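Local coordinates for protein Alpha/beta hydrolase (Streptomyces albidoflavus, PDB 6KSU) that probably catalyses macrolactamization of non-ribosomal peptides as a stand-alone cyclase related to penicillin-binding proteins and serine beta-lactamases, at residues 210-215 and 255-260; 74-79 and 223-228; 164-169 and 465-470. All blocks are in the same frame, centred on the assembly; numbering follows the deposited sequence.

Interaction 1: residues 210-215 and 255-260; sequences PAFLHD and GGLVGS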
ATOM      1  N   PRO A 210      14.397  14.450   1.250  1.00 26.04           N
ATOM      2  CA  PRO A 210      12.930  14.480   1.258  1.00 26.44           C
ATOM      3  C   PRO A 210      12.366  15.023  -0.047  1.00 30.39           C
ATOM      4  O   PRO A 210      12.828  16.035  -0.566  1.00 29.47           O
ATOM      5  CB  PRO A 210      12.599  15.413   2.430  1.00 26.14           C
ATOM      6  CG  PRO A 210      13.886  15.509   3.235  1.00 25.97           C
ATOM      7  CD  PRO A 210      14.976  15.394   2.226  1.00 24.46           C
ATOM      8  N   ALA A 211      11.333  14.361  -0.551  1.00 24.11           N
ATOM      9  CA  ALA A 211      10.616  14.864  -1.705  1.00 24.80           C
ATOM     10  C   ALA A 211       9.176  14.373  -1.619  1.00 24.18           C
ATOM     11  O   ALA A 211       8.894  13.300  -1.068  1.00 18.05           O
ATOM     12  CB  ALA A 211      11.294  14.422  -3.005  1.00 21.62           C
ATOM     13  N   PHE A 212       8.265  15.179  -2.153  1.00 21.58           N
ATOM     14  CA  PHE A 212       6.845  14.926  -2.018  1.00 23.15           C
ATOM     15  C   PHE A 212       6.172  15.200  -3.350  1.00 24.35           C
ATOM     16  O   PHE A 212       6.645  16.028  -4.131  1.00 17.86           O
ATOM     17  CB  PHE A 212       6.218  15.809  -0.936  1.00 22.09           C
ATOM     18  CG  PHE A 212       6.928  15.734   0.401  1.00 27.20           C
ATOM     19  CD1 PHE A 212       6.538  14.814   1.362  1.00 23.52           C
ATOM     20  CD2 PHE A 212       7.992  16.586   0.691  1.00 27.78           C
ATOM     21  CE1 PHE A 212       7.188  14.746   2.587  1.00 26.95           C
ATOM     22  CE2 PHE A 212       8.644  16.523   1.906  1.00 23.26           C
ATOM     23  CZ  PHE A 212       8.240  15.597   2.857  1.00 28.27           C
ATOM     24  N   LEU A 213       5.066  14.482  -3.601  1.00 25.66           N
ATOM     25  CA  LEU A 213       4.159  14.843  -4.684  1.00 28.12           C
ATOM     26  C   LEU A 213       3.761  16.309  -4.577  1.00 27.89           C
ATOM     27  O   LEU A 213       3.870  17.069  -5.543  1.00 28.73           O
ATOM     28  CB  LEU A 213       2.917  13.935  -4.663  1.00 23.41           C
ATOM     29  CG  LEU A 213       3.255  12.499  -5.050  1.00 24.97           C
ATOM     30  CD1 LEU A 213       2.004  11.572  -5.089  1.00 20.91           C
ATOM     31  CD2 LEU A 213       3.998  12.538  -6.418  1.00 24.88           C
ATOM     32  N   HIS A 214       3.316  16.729  -3.398  1.00 28.51           N
ATOM     33  CA  HIS A 214       2.979  18.125  -3.141  1.00 28.58           C
ATOM     34  C   HIS A 214       3.481  18.527  -1.771  1.00 30.71           C
ATOM     35  O   HIS A 214       3.156  17.875  -0.771  1.00 32.67           O
ATOM     36  CB  HIS A 214       1.465  18.361  -3.210  1.00 32.68           C
ATOM     37  CG  HIS A 214       0.830  17.839  -4.458  1.00 38.79           C
ATOM     38  ND1 HIS A 214       1.046  18.410  -5.696  1.00 39.65           N
ATOM     39  CD2 HIS A 214      -0.022  16.802  -4.661  1.00 35.95           C
ATOM     40  CE1 HIS A 214       0.355  17.746  -6.608  1.00 39.00           C
ATOM     41  NE2 HIS A 214      -0.300  16.767  -6.007  1.00 37.65           N
ATOM     42  N   ASP A 215       4.232  19.619  -1.726  1.00 32.19           N
ATOM     43  CA  ASP A 215       4.702  20.203  -0.472  1.00 32.06           C
ATOM     44  C   ASP A 215       4.034  21.557  -0.274  1.00 32.09           C
ATOM     45  O   ASP A 215       4.402  22.530  -0.960  1.00 33.71           O
ATOM     46  CB  ASP A 215       6.225  20.340  -0.487  1.00 27.83           C
ATOM     47  CG  ASP A 215       6.800  20.676   0.875  1.00 28.90           C
ATOM     48  OD1 ASP A 215       6.020  21.079   1.757  1.00 27.96           O
ATOM     49  OD2 ASP A 215       8.040  20.578   1.062  1.00 32.73           O
ATOM     50  N   GLY A 255       0.135   8.641   0.640  1.00 20.52           N
ATOM     51  CA  GLY A 255       0.743   8.296  -0.642  1.00 15.55           C
ATOM     52  C   GLY A 255       1.668   9.308  -1.300  1.00 18.24           C
ATOM     53  O   GLY A 255       2.101   9.090  -2.438  1.00 20.27           O
ATOM     54  N   GLY A 256       1.988  10.405  -0.624  1.00 16.16           N
ATOM     55  CA  GLY A 256       2.655  11.516  -1.274  1.00 18.81           C
ATOM     56  C   GLY A 256       4.170  11.581  -1.233  1.00 19.76           C
ATOM     57  O   GLY A 256       4.721  12.590  -1.678  1.00 23.80           O
ATOM     58  N   LEU A 257       4.858  10.569  -0.699  1.00 22.71           N
ATOM     59  CA  LEU A 257       6.311  10.561  -0.648  1.00 20.50           C
ATOM     60  C   LEU A 257       6.929  10.162  -1.985  1.00 20.20           C
ATOM     61  O   LEU A 257       6.376   9.364  -2.752  1.00 20.97           O
ATOM     62  CB  LEU A 257       6.821   9.607   0.424  1.00 19.74           C
ATOM     63  CG  LEU A 257       7.211  10.316   1.705  1.00 24.40           C
ATOM     64  CD1 LEU A 257       7.422   9.304   2.819  1.00 33.61           C
ATOM     65  CD2 LEU A 257       8.450  11.182   1.458  1.00 25.05           C
ATOM     66  N   VAL A 258       8.109  10.712  -2.240  1.00 21.83           N
ATOM     67  CA  VAL A 258       8.833  10.573  -3.506  1.00 18.06           C
ATOM     68  C   VAL A 258      10.289  10.263  -3.177  1.00 19.98           C
ATOM     69  O   VAL A 258      10.966  11.069  -2.529  1.00 24.65           O
ATOM     70  CB  VAL A 258       8.730  11.861  -4.348  1.00 21.33           C
ATOM     71  CG1 VAL A 258       9.612  11.789  -5.613  1.00 18.20           C
ATOM     72  CG2 VAL A 258       7.234  12.174  -4.681  1.00 21.06           C
ATOM     73  N   GLY A 259      10.766   9.094  -3.575  1.00 17.47           N
ATOM     74  CA  GLY A 259      12.149   8.767  -3.301  1.00 20.56           C
ATOM     75  C   GLY A 259      12.598   7.563  -4.086  1.00 20.56           C
ATOM     76  O   GLY A 259      11.913   7.107  -5.009  1.00 18.52           O
ATOM     77  N   SER A 260      13.731   7.013  -3.671  1.00 14.62           N
ATOM     78  CA  SER A 260      14.412   5.998  -4.454  1.00 18.57           C
ATOM     79  C   SER A 260      14.193   4.599  -3.905  1.00 15.98           C
ATOM     80  O   SER A 260      13.877   4.397  -2.733  1.00 18.26           O
ATOM     81  CB  SER A 260      15.915   6.270  -4.496  1.00 19.46           C
ATOM     82  OG  SER A 260      16.502   5.652  -3.382  1.00 23.94           O
TER
HETATM   83  O   HOH W   1      12.030  11.560   0.122  1.00 22.66           O
HETATM   84  O   HOH W   2       2.657  15.126  -1.116  1.00 22.18           O
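V258 sets CG1 opposite its own backbone N (chi1 174°), which leaves CG2 facing the peptide that joins F212 to L213; L213, with CG opposite its carbonyl carbon (chi1 -69°), runs nearly perpendicular to the valine. The two side chains seal one flank of an isolated antiparallel beta bridge in the beta-lactamase-like fold, F212 and L257 being its non-hydrogen-bonded pair. V258 CG2 lies 3.3 Å from L213 N and 3.7 Å from L213 CD2. A branched valine fills this spot with one methyl, and the short A211 side chain packs on the valine, CB 3.9 Å from V258 CB.

Two backbone bonds frame the bridge. L213 N gives a short, nearly straight bond to G256 O (2.7 Å, 163° at the hydrogen), while V258 N reaches A211 O from above the carbonyl plane at 2.9 Å. L213 lays CG and CD1 against G256 CA, with CD1 3.9 Å away. On the other flank the F212 and L257 side chains run side by side, and W195 of helix 194-206 also meets the F212 ring. T85 OG1 accepts the N-H of L257, tying the bridge to the start of helix 85-98, where S83 and K86 fit the SxxK motif expected of this family. At the A211/V258 end, one water takes the place of the second direct bond, accepting from A211 N at 3.0 Å and donating to V258 O at 2.9 Å.

Interaction 2: residues 74-79 and 223-228; sequences TPRTGF and AARPVA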
ATOM      1  N   THR A  74      19.019   7.983 -12.250  1.00 22.59           N
ATOM      2  CA  THR A  74      20.169   7.667 -11.425  1.00 28.10           C
ATOM      3  C   THR A  74      19.683   7.140 -10.088  1.00 28.01           C
ATOM      4  O   THR A  74      18.483   7.182  -9.794  1.00 28.02           O
ATOM      5  CB  THR A  74      21.058   8.906 -11.236  1.00 28.79           C
ATOM      6  OG1 THR A  74      20.446   9.803 -10.311  1.00 26.33           O
ATOM      7  CG2 THR A  74      21.257   9.629 -12.565  1.00 23.12           C
ATOM      8  N   PRO A  75      20.575   6.583  -9.263  1.00 32.37           N
ATOM      9  CA  PRO A  75      20.147   6.180  -7.909  1.00 32.84           C
ATOM     10  C   PRO A  75      19.637   7.340  -7.069  1.00 25.97           C
ATOM     11  O   PRO A  75      18.901   7.114  -6.111  1.00 29.22           O
ATOM     12  CB  PRO A  75      21.411   5.551  -7.317  1.00 33.07           C
ATOM     13  CG  PRO A  75      22.118   4.982  -8.528  1.00 36.31           C
ATOM     14  CD  PRO A  75      21.902   6.027  -9.596  1.00 34.22           C
ATOM     15  N   ARG A  76      19.972   8.574  -7.431  1.00 26.96           N
ATOM     16  CA  ARG A  76      19.426   9.740  -6.756  1.00 26.03           C
ATOM     17  C   ARG A  76      17.969   9.998  -7.136  1.00 26.01           C
ATOM     18  O   ARG A  76      17.214  10.546  -6.321  1.00 23.77           O
ATOM     19  CB  ARG A  76      20.279  10.977  -7.071  1.00 22.65           C
ATOM     20  CG  ARG A  76      20.217  12.048  -5.962  1.00 27.59           C
ATOM     21  CD  ARG A  76      20.704  13.438  -6.400  1.00 31.98           C
ATOM     22  NE  ARG A  76      20.129  14.502  -5.567  1.00 33.18           N
ATOM     23  CZ  ARG A  76      20.175  15.801  -5.855  1.00 32.51           C
ATOM     24  NH1 ARG A  76      20.772  16.220  -6.967  1.00 31.56           N
ATOM     25  NH2 ARG A  76      19.618  16.688  -5.038  1.00 30.82           N
ATOM     26  N   THR A  77      17.582   9.667  -8.372  1.00 19.64           N
ATOM     27  CA  THR A  77      16.244   9.953  -8.873  1.00 20.37           C
ATOM     28  C   THR A  77      15.175   9.466  -7.893  1.00 23.08           C
ATOM     29  O   THR A  77      15.198   8.324  -7.429  1.00 24.12           O
ATOM     30  CB  THR A  77      16.041   9.277 -10.243  1.00 22.39           C
ATOM     31  OG1 THR A  77      17.163   9.534 -11.096  1.00 25.41           O
ATOM     32  CG2 THR A  77      14.819   9.812 -10.925  1.00 20.82           C
ATOM     33  N   GLY A  78      14.231  10.360  -7.575  1.00 19.59           N
ATOM     34  CA  GLY A  78      13.083   9.999  -6.777  1.00 22.41           C
ATOM     35  C   GLY A  78      11.868   9.624  -7.609  1.00 22.39           C
ATOM     36  O   GLY A  78      11.486  10.340  -8.542  1.00 14.21           O
ATOM     37  N   PHE A  79      11.238   8.520  -7.228  1.00 18.19           N
ATOM     38  CA  PHE A  79      10.015   7.981  -7.790  1.00 19.94           C
ATOM     39  C   PHE A  79       8.880   8.103  -6.781  1.00 20.70           C
ATOM     40  O   PHE A  79       9.105   8.027  -5.572  1.00 19.36           O
ATOM     41  CB  PHE A  79      10.198   6.501  -8.149  1.00 19.07           C
ATOM     42  CG  PHE A  79      11.133   6.248  -9.331  1.00 22.20           C
ATOM     43  CD1 PHE A  79      10.636   5.691 -10.506  1.00 17.14           C
ATOM     44  CD2 PHE A  79      12.506   6.511  -9.239  1.00 19.60           C
ATOM     45  CE1 PHE A  79      11.456   5.440 -11.581  1.00 17.17           C
ATOM     46  CE2 PHE A  79      13.359   6.267 -10.319  1.00 20.45           C
ATOM     47  CZ  PHE A  79      12.837   5.738 -11.489  1.00 23.11           C
ATOM     48  N   ALA A 223      18.051  23.684  -5.009  1.00 63.79           N
ATOM     49  CA  ALA A 223      17.709  22.808  -6.123  1.00 63.56           C
ATOM     50  C   ALA A 223      16.808  21.674  -5.644  1.00 59.11           C
ATOM     51  O   ALA A 223      17.054  21.076  -4.592  1.00 61.27           O
ATOM     52  CB  ALA A 223      18.977  22.254  -6.767  1.00 65.80           C
ATOM     53  N   ALA A 224      15.749  21.394  -6.401  1.00 54.40           N
ATOM     54  CA  ALA A 224      14.848  20.310  -6.032  1.00 53.40           C
ATOM     55  C   ALA A 224      15.469  18.965  -6.386  1.00 40.23           C
ATOM     56  O   ALA A 224      16.359  18.868  -7.233  1.00 34.83           O
ATOM     57  CB  ALA A 224      13.495  20.451  -6.726  1.00 48.33           C
ATOM     58  N   ARG A 225      15.005  17.923  -5.702  1.00 38.73           N
ATOM     59  CA  ARG A 225      15.519  16.596  -5.991  1.00 35.10           C
ATOM     60  C   ARG A 225      15.050  16.176  -7.381  1.00 23.31           C
ATOM     61  O   ARG A 225      13.894  16.394  -7.723  1.00 35.73           O
ATOM     62  CB  ARG A 225      15.033  15.593  -4.949  1.00 26.18           C
ATOM     63  CG  ARG A 225      15.712  14.236  -5.054  1.00 29.24           C
ATOM     64  CD  ARG A 225      15.080  13.212  -4.090  1.00 25.99           C
ATOM     65  NE  ARG A 225      15.662  11.893  -4.325  1.00 23.90           N
ATOM     66  CZ  ARG A 225      15.539  10.862  -3.507  1.00 24.04           C
ATOM     67  NH1 ARG A 225      14.840  10.978  -2.379  1.00 24.39           N
ATOM     68  NH2 ARG A 225      16.118   9.711  -3.826  1.00 24.31           N
ATOM     69  N   PRO A 226      15.928  15.621  -8.217  1.00 25.55           N
ATOM     70  CA  PRO A 226      15.466  15.148  -9.524  1.00 26.87           C
ATOM     71  C   PRO A 226      14.449  14.032  -9.322  1.00 26.22           C
ATOM     72  O   PRO A 226      14.646  13.122  -8.510  1.00 22.54           O
ATOM     73  CB  PRO A 226      16.745  14.658 -10.213  1.00 22.57           C
ATOM     74  CG  PRO A 226      17.715  14.416  -9.121  1.00 30.52           C
ATOM     75  CD  PRO A 226      17.377  15.412  -8.043  1.00 31.42           C
ATOM     76  N   VAL A 227      13.330  14.148 -10.024  1.00 22.55           N
ATOM     77  CA  VAL A 227      12.207  13.240  -9.864  1.00 26.70           C
ATOM     78  C   VAL A 227      11.905  12.587 -11.201  1.00 24.30           C
ATOM     79  O   VAL A 227      12.163  13.153 -12.273  1.00 22.18           O
ATOM     80  CB  VAL A 227      10.959  13.970  -9.327  1.00 25.37           C
ATOM     81  CG1 VAL A 227      11.131  14.254  -7.869  1.00 20.56           C
ATOM     82  CG2 VAL A 227      10.749  15.269 -10.106  1.00 21.59           C
ATOM     83  N   ALA A 228      11.322  11.390 -11.123  1.00 19.19           N
ATOM     84  CA  ALA A 228      10.848  10.685 -12.291  1.00 23.22           C
ATOM     85  C   ALA A 228       9.409  11.061 -12.549  1.00 23.51           C
ATOM     86  O   ALA A 228       8.610  11.162 -11.618  1.00 22.89           O
ATOM     87  CB  ALA A 228      10.962   9.173 -12.109  1.00 21.21           C
TER
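G78 and V227 form a single parallel beta bridge, and the tight part of the contact is built around it. G78 N donates almost straight to P226 O (2.9 Å, 176° at the hydrogen), and G78 O receives A228 N at 2.8 Å. Glycine suits the place because R225 passes close by, one face of its guanidinium lying over G78 CA. The arginine chain is fully extended and meets R76 O side-on: NE comes nearly in line with the carbonyl bond at 2.9 Å, and NH2 arrives at 2.9 Å from above the carbonyl plane. At the other end of the bridge, A228 places CB 3.8 Å from the centroid of the F79 ring, squarely over its face in a CH-pi contact.

R76 forms a packed but solvent-facing lid, athwart the proline ring with P226 CD 3.6 Å from R76 CZ over the guanidinium face; a salt bridge to E209 holds its NH2. The loose side is exposed V227, which points away, and poorly ordered A223. Inward, R225 NH1 pairs with D263 of helix 261-268, Q48 of strand 46-53 binds the T74 and T77 carbonyls, and F79 begins strand 79-80, hydrogen-bonded to G259 of strand 258-259.

Interaction 3: residues 164-169 and 465-470; sequences ALFPPG and GRAMHR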
ATOM      1  N   ALA A 164     -18.931   5.482   9.687  1.00 47.28           N
ATOM      2  CA  ALA A 164     -17.939   4.424   9.733  1.00 40.12           C
ATOM      3  C   ALA A 164     -18.424   3.204   8.951  1.00 43.11           C
ATOM      4  O   ALA A 164     -19.594   3.088   8.566  1.00 45.69           O
ATOM      5  CB  ALA A 164     -17.640   4.037  11.180  1.00 38.46           C
ATOM      6  N   LEU A 165     -17.504   2.270   8.740  1.00 38.43           N
ATOM      7  CA  LEU A 165     -17.793   1.084   7.949  1.00 38.04           C
ATOM      8  C   LEU A 165     -18.435  -0.011   8.793  1.00 41.23           C
ATOM      9  O   LEU A 165     -19.270  -0.776   8.292  1.00 39.65           O
ATOM     10  CB  LEU A 165     -16.491   0.599   7.315  1.00 32.90           C
ATOM     11  CG  LEU A 165     -16.375   0.074   5.904  1.00 30.22           C
ATOM     12  CD1 LEU A 165     -17.357   0.761   4.983  1.00 35.21           C
ATOM     13  CD2 LEU A 165     -14.956   0.353   5.441  1.00 25.56           C
ATOM     14  N   PHE A 166     -18.056  -0.082  10.063  1.00 34.54           N
ATOM     15  CA  PHE A 166     -18.440  -1.040  11.090  1.00 31.91           C
ATOM     16  C   PHE A 166     -17.703  -0.568  12.338  1.00 35.17           C
ATOM     17  O   PHE A 166     -16.916   0.382  12.235  1.00 34.49           O
ATOM     18  CB  PHE A 166     -18.072  -2.473  10.707  1.00 34.38           C
ATOM     19  CG  PHE A 166     -16.716  -2.610  10.094  1.00 33.29           C
ATOM     20  CD1 PHE A 166     -15.573  -2.472  10.865  1.00 33.87           C
ATOM     21  CD2 PHE A 166     -16.579  -2.891   8.741  1.00 36.45           C
ATOM     22  CE1 PHE A 166     -14.318  -2.590  10.308  1.00 34.90           C
ATOM     23  CE2 PHE A 166     -15.317  -3.021   8.161  1.00 32.82           C
ATOM     24  CZ  PHE A 166     -14.185  -2.870   8.934  1.00 30.01           C
ATOM     25  N   PRO A 167     -17.931  -1.146  13.523  1.00 37.05           N
ATOM     26  CA  PRO A 167     -17.234  -0.640  14.719  1.00 42.49           C
ATOM     27  C   PRO A 167     -15.760  -0.974  14.681  1.00 36.45           C
ATOM     28  O   PRO A 167     -15.346  -2.013  14.126  1.00 33.58           O
ATOM     29  CB  PRO A 167     -17.950  -1.363  15.877  1.00 35.19           C
ATOM     30  CG  PRO A 167     -19.301  -1.716  15.287  1.00 32.93           C
ATOM     31  CD  PRO A 167     -18.988  -2.103  13.894  1.00 29.22           C
ATOM     32  N   PRO A 168     -14.912  -0.137  15.277  1.00 35.46           N
ATOM     33  CA  PRO A 168     -13.460  -0.314  15.145  1.00 30.65           C
ATOM     34  C   PRO A 168     -12.992  -1.678  15.633  1.00 33.68           C
ATOM     35  O   PRO A 168     -13.238  -2.068  16.775  1.00 33.41           O
ATOM     36  CB  PRO A 168     -12.888   0.816  16.006  1.00 34.53           C
ATOM     37  CG  PRO A 168     -13.980   1.864  16.049  1.00 34.55           C
ATOM     38  CD  PRO A 168     -15.280   1.117  15.966  1.00 35.02           C
ATOM     39  N   GLY A 169     -12.316  -2.408  14.750  1.00 31.16           N
ATOM     40  CA  GLY A 169     -11.683  -3.659  15.118  1.00 29.39           C
ATOM     41  C   GLY A 169     -12.328  -4.910  14.559  1.00 27.86           C
ATOM     42  O   GLY A 169     -11.748  -5.994  14.700  1.00 29.93           O
ATOM     43  N   GLY A 465      -9.006  -6.359  -0.536  1.00 28.10           N
ATOM     44  CA  GLY A 465      -8.711  -5.816   0.779  1.00 20.06           C
ATOM     45  C   GLY A 465      -9.591  -4.673   1.239  1.00 21.18           C
ATOM     46  O   GLY A 465      -9.332  -4.121   2.308  1.00 19.12           O
ATOM     47  N   ARG A 466     -10.620  -4.286   0.486  1.00 22.56           N
ATOM     48  CA  ARG A 466     -11.586  -3.317   0.988  1.00 20.38           C
ATOM     49  C   ARG A 466     -12.841  -4.034   1.476  1.00 25.90           C
ATOM     50  O   ARG A 466     -13.200  -5.092   0.960  1.00 24.17           O
ATOM     51  CB  ARG A 466     -11.976  -2.299  -0.090  1.00 23.55           C
ATOM     52  CG  ARG A 466     -11.071  -1.070  -0.113  1.00 32.69           C
ATOM     53  CD  ARG A 466      -9.790  -1.358  -0.893  1.00 27.14           C
ATOM     54  NE  ARG A 466      -9.086  -0.143  -1.289  1.00 37.35           N
ATOM     55  CZ  ARG A 466      -7.860  -0.135  -1.807  1.00 38.84           C
ATOM     56  NH1 ARG A 466      -7.231  -1.295  -1.989  1.00 33.06           N
ATOM     57  NH2 ARG A 466      -7.262   1.023  -2.132  1.00 31.01           N
ATOM     58  N   ALA A 467     -13.489  -3.455   2.494  1.00 23.83           N
ATOM     59  CA  ALA A 467     -14.809  -3.867   2.945  1.00 22.29           C
ATOM     60  C   ALA A 467     -15.846  -2.908   2.375  1.00 25.19           C
ATOM     61  O   ALA A 467     -15.567  -1.741   2.099  1.00 24.93           O
ATOM     62  CB  ALA A 467     -14.926  -3.883   4.483  1.00 25.91           C
ATOM     63  N   MET A 468     -17.048  -3.420   2.180  1.00 25.72           N
ATOM     64  CA  MET A 468     -18.180  -2.597   1.779  1.00 28.08           C
ATOM     65  C   MET A 468     -19.333  -2.922   2.708  1.00 25.07           C
ATOM     66  O   MET A 468     -19.670  -4.093   2.880  1.00 29.22           O
ATOM     67  CB  MET A 468     -18.547  -2.855   0.316  1.00 29.81           C
ATOM     68  CG  MET A 468     -17.311  -2.868  -0.581  1.00 33.96           C
ATOM     69  SD  MET A 468     -17.520  -2.387  -2.293  1.00 40.32           S
ATOM     70  CE  MET A 468     -18.641  -1.012  -2.194  1.00 35.27           C
ATOM     71  N   HIS A 469     -19.941  -1.887   3.279  1.00 21.29           N
ATOM     72  CA  HIS A 469     -20.979  -2.055   4.284  1.00 31.15           C
ATOM     73  C   HIS A 469     -22.357  -2.260   3.652  1.00 29.86           C
ATOM     74  O   HIS A 469     -22.836  -1.405   2.905  1.00 28.00           O
ATOM     75  CB  HIS A 469     -21.008  -0.826   5.195  1.00 34.62           C
ATOM     76  CG  HIS A 469     -21.845  -1.007   6.417  1.00 45.52           C
ATOM     77  ND1 HIS A 469     -22.281   0.053   7.185  1.00 52.85           N
ATOM     78  CD2 HIS A 469     -22.324  -2.127   7.013  1.00 48.91           C
ATOM     79  CE1 HIS A 469     -22.992  -0.409   8.202  1.00 57.56           C
ATOM     80  NE2 HIS A 469     -23.034  -1.727   8.118  1.00 52.34           N
ATOM     81  N   ARG A 470     -23.016  -3.372   3.984  1.00 32.20           N
ATOM     82  CA  ARG A 470     -24.416  -3.565   3.585  1.00 31.59           C
ATOM     83  C   ARG A 470     -25.298  -2.475   4.189  1.00 35.16           C
ATOM     84  O   ARG A 470     -25.355  -2.314   5.411  1.00 35.85           O
ATOM     85  CB  ARG A 470     -24.914  -4.940   4.022  1.00 30.41           C
ATOM     86  CG  ARG A 470     -26.280  -5.325   3.491  1.00 29.88           C
ATOM     87  CD  ARG A 470     -26.522  -6.800   3.731  1.00 33.35           C
ATOM     88  NE  ARG A 470     -27.771  -7.293   3.152  1.00 35.61           N
ATOM     89  CZ  ARG A 470     -28.319  -8.466   3.459  1.00 37.46           C
ATOM     90  NH1 ARG A 470     -27.733  -9.258   4.353  1.00 38.62           N
ATOM     91  NH2 ARG A 470     -29.446  -8.855   2.869  1.00 34.23           N
TER
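L165 and H469, their CA atoms 5.8 Å apart, mark the closest backbone approach between the irregular loop 164-169 and the extended strand 466-470; the chains meet through side chains and backbone carbonyls, without a beta bridge. L165 O stands 3.2 Å above the plane of the H469 imidazole, offset toward its rim, and is nearest to CG. Although L165 O is 3.3 Å from H469 ND1, the angle is too poor for a hydrogen bond.

The side chains of L165 and H469 run antiparallel alongside one another, bringing L165 CD1 to 4.0 Å from H469 CB, while CD2 turns toward A467. F166 has CG between its backbone N and carbonyl carbon (chi1 43°), and presents its ring edge-on to A467, CE2 lying 3.8 Å from CB. Alanine is small enough to let the aromatic edge and the leucine approach the strand together, and L460 of the adjoining strand extends this apolar patch. A467 N is bound by S173 OG, and R466 makes a salt bridge with D140. The contact thus docks the beta-lactamase-like region onto the last strand of an eight-stranded antiparallel meander barrel, a topology resembling that of lipocalins.

In the fold
Interactions 1 and 2 are neighbours in the beta-lactamase-like part, their centres about 10 Å apart, and they touch where S260 CB packs on R225 NH2. Both fasten the long loop following helix 194-206 through a single bridge, antiparallel in interaction 1 and parallel in interaction 2. Both are partly buried, but interaction 1 has no exposed touching residue, whereas four of interaction 2 are exposed, and interaction 2 adds arginine chemistry. Interaction 3 lies on the opposite side of the chain's centre, about 29 Å from interaction 1 and 38 Å from interaction 2 between centres. Mostly buried, it relies on side-chain packing and joins the C-terminal barrel to the rest.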